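Local coordinates for putative phage capsid protein (Corynebacterium diphtheriae NCTC 13129, PDB 2R9I), which is of unknown function but probably serves as a phage capsid protein, of which this chain is the N-terminal domain, at residues M4-L10 with A59-V63. Sequence-based numbering, arbitrary orientation.
Sequences MNLKDLL and ARRGV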
loop_
_atom_site.group_PDB
_atom_site.type_symbol
_atom_site.label_atom_id
_atom_site.label_comp_id
_atom_site.label_asym_id
_atom_site.label_seq_id
_atom_site.Cartn_x
_atom_site.Cartn_y
_atom_site.Cartn_z
HETATM N N MSE A 4 -1.640 -11.944 -7.864
HETATM C CA MSE A 4 -2.940 -11.845 -7.212
HETATM C C MSE A 4 -3.908 -11.000 -8.034
HETATM O O MSE A 4 -3.490 -10.170 -8.842
HETATM C CB MSE A 4 -2.792 -11.257 -5.808
HETATM C CG MSE A 4 -1.522 -10.446 -5.605
HETATM SE SE MSE A 4 -1.473 -9.544 -3.878
HETATM C CE MSE A 4 0.256 -10.189 -3.248
ATOM N N ASN A 5 -5.202 -11.217 -7.824
ATOM C CA ASN A 5 -6.229 -10.421 -8.483
ATOM C C ASN A 5 -6.634 -9.205 -7.656
ATOM O O ASN A 5 -6.144 -9.006 -6.545
ATOM C CB ASN A 5 -7.458 -11.280 -8.790
ATOM C CG ASN A 5 -8.256 -11.622 -7.548
ATOM O OD1 ASN A 5 -8.208 -10.904 -6.549
ATOM N ND2 ASN A 5 -8.995 -12.723 -7.604
ATOM N N LEU A 6 -7.532 -8.394 -8.207
ATOM C CA LEU A 6 -7.815 -7.076 -7.653
ATOM C C LEU A 6 -8.272 -7.174 -6.202
ATOM O O LEU A 6 -7.836 -6.400 -5.349
ATOM C CB LEU A 6 -8.874 -6.358 -8.491
ATOM C CG LEU A 6 -9.152 -4.898 -8.128
ATOM C CD1 LEU A 6 -7.868 -4.082 -8.162
ATOM C CD2 LEU A 6 -10.196 -4.301 -9.059
ATOM N N LYS A 7 -9.155 -8.128 -5.928
ATOM C CA LYS A 7 -9.759 -8.260 -4.601
ATOM C C LYS A 7 -8.666 -8.536 -3.572
ATOM O O LYS A 7 -8.751 -8.094 -2.426
ATOM C CB LYS A 7 -10.794 -9.392 -4.590
ATOM C CG LYS A 7 -12.062 -9.134 -5.452
ATOM C CD LYS A 7 -13.084 -10.297 -5.396
ATOM C CE LYS A 7 -14.298 -9.968 -6.285
ATOM N NZ LYS A 7 -15.311 -11.048 -6.287
ATOM N N ASP A 8 -7.641 -9.269 -4.011
ATOM C CA ASP A 8 -6.496 -9.645 -3.186
ATOM C C ASP A 8 -5.570 -8.457 -2.955
ATOM O O ASP A 8 -5.018 -8.294 -1.847
ATOM C CB ASP A 8 -5.689 -10.772 -3.848
ATOM C CG ASP A 8 -6.489 -12.073 -4.020
ATOM O OD1 ASP A 8 -6.917 -12.670 -3.002
ATOM O OD2 ASP A 8 -6.665 -12.512 -5.189
ATOM N N LEU A 9 -5.387 -7.658 -4.011
ATOM C CA LEU A 9 -4.587 -6.448 -3.952
ATOM C C LEU A 9 -5.155 -5.454 -2.949
ATOM O O LEU A 9 -4.410 -4.788 -2.246
ATOM C CB LEU A 9 -4.517 -5.785 -5.322
ATOM C CG LEU A 9 -3.389 -6.187 -6.270
ATOM C CD1 LEU A 9 -3.423 -5.264 -7.455
ATOM C CD2 LEU A 9 -2.016 -6.114 -5.601
ATOM N N LEU A 10 -6.477 -5.363 -2.887
ATOM C CA LEU A 10 -7.128 -4.451 -1.978
ATOM C C LEU A 10 -6.992 -4.944 -0.543
ATOM O O LEU A 10 -6.723 -4.138 0.353
ATOM C CB LEU A 10 -8.597 -4.247 -2.371
ATOM C CG LEU A 10 -8.850 -3.566 -3.735
ATOM C CD1 LEU A 10 -10.301 -3.788 -4.256
ATOM C CD2 LEU A 10 -8.531 -2.082 -3.664
ATOM N N ALA A 59 -3.173 0.669 -11.709
ATOM C CA ALA A 59 -2.906 -0.028 -12.951
ATOM C C ALA A 59 -4.001 -1.041 -13.266
ATOM O O ALA A 59 -4.510 -1.054 -14.382
ATOM C CB ALA A 59 -1.551 -0.701 -12.918
ATOM N N ARG A 60 -4.390 -1.878 -12.303
ATOM C CA ARG A 60 -5.433 -2.875 -12.581
ATOM C C ARG A 60 -6.760 -2.230 -12.895
ATOM O O ARG A 60 -7.436 -2.682 -13.803
ATOM C CB ARG A 60 -5.606 -3.908 -11.455
ATOM C CG ARG A 60 -4.426 -4.828 -11.314
ATOM C CD ARG A 60 -4.605 -5.857 -10.199
ATOM N NE ARG A 60 -3.387 -6.657 -10.063
ATOM C CZ ARG A 60 -3.089 -7.716 -10.823
ATOM N NH1 ARG A 60 -1.946 -8.366 -10.634
ATOM N NH2 ARG A 60 -3.923 -8.132 -11.774
ATOM N N ARG A 61 -7.147 -1.192 -12.152
ATOM C CA ARG A 61 -8.439 -0.548 -12.391
ATOM C C ARG A 61 -8.434 0.161 -13.731
ATOM O O ARG A 61 -9.344 -0.025 -14.544
ATOM C CB ARG A 61 -8.791 0.433 -11.291
ATOM C CG ARG A 61 -9.672 -0.159 -10.232
ATOM C CD ARG A 61 -9.642 0.731 -9.000
ATOM N NE ARG A 61 -10.372 0.153 -7.868
ATOM C CZ ARG A 61 -10.243 0.567 -6.609
ATOM N NH1 ARG A 61 -9.399 1.553 -6.310
ATOM N NH2 ARG A 61 -10.948 -0.011 -5.641
ATOM N N GLY A 62 -7.385 0.945 -13.954
ATOM C CA GLY A 62 -7.204 1.674 -15.195
ATOM C C GLY A 62 -7.220 0.809 -16.449
ATOM O O GLY A 62 -7.884 1.162 -17.431
ATOM N N VAL A 63 -6.505 -0.317 -16.430
ATOM C CA VAL A 63 -6.415 -1.150 -17.620
ATOM C C VAL A 63 -7.769 -1.648 -18.069
ATOM O O VAL A 63 -8.041 -1.669 -19.267
ATOM C CB VAL A 63 -5.468 -2.333 -17.459
ATOM C CG1 VAL A 63 -5.933 -3.515 -18.307
ATOM C CG2 VAL A 63 -4.062 -1.926 -17.844
#
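With CG anti to the carbonyl carbon (chi1 -68°) and the chain extended from CG to NE, R60 reaches across to the start of helix 6-26, while L6, its CG anti to the backbone N (chi1 -173°), sends CD1 to 4.0 Å from R60 CB. The two belong to an antiparallel helical hairpin of helices 6-26 and 33-71, splayed here, the segment axes running at 146°. L9 crosses the R60 chain at about a right angle, its CD1 toward the guanidinium edge at NE, though the exact spacing is doubtful; buried, it also packs on A56 and I57, a place suited to a branched aliphatic side chain. A long arginine fits this outer part of the hairpin, since its methylenes lie against leucines while its charge stays at the surface. The other methyl of L6, CD2, faces R61, 4.3 Å from its CG, and R61 NH2 comes to 3.7 Å from L10 CD2. N5, the N-cap, forms a capping box with D8, short polar side chains that reach backbone N-H groups: D8 N donates to N5 OD1 (3.1 Å) and N5 N to D8 OD2 (3.3 Å). Over one face of the R60 guanidinium, offset toward its rim, sits M4 O, 3.0 Å from NH1 but too poorly angled for a hydrogen bond.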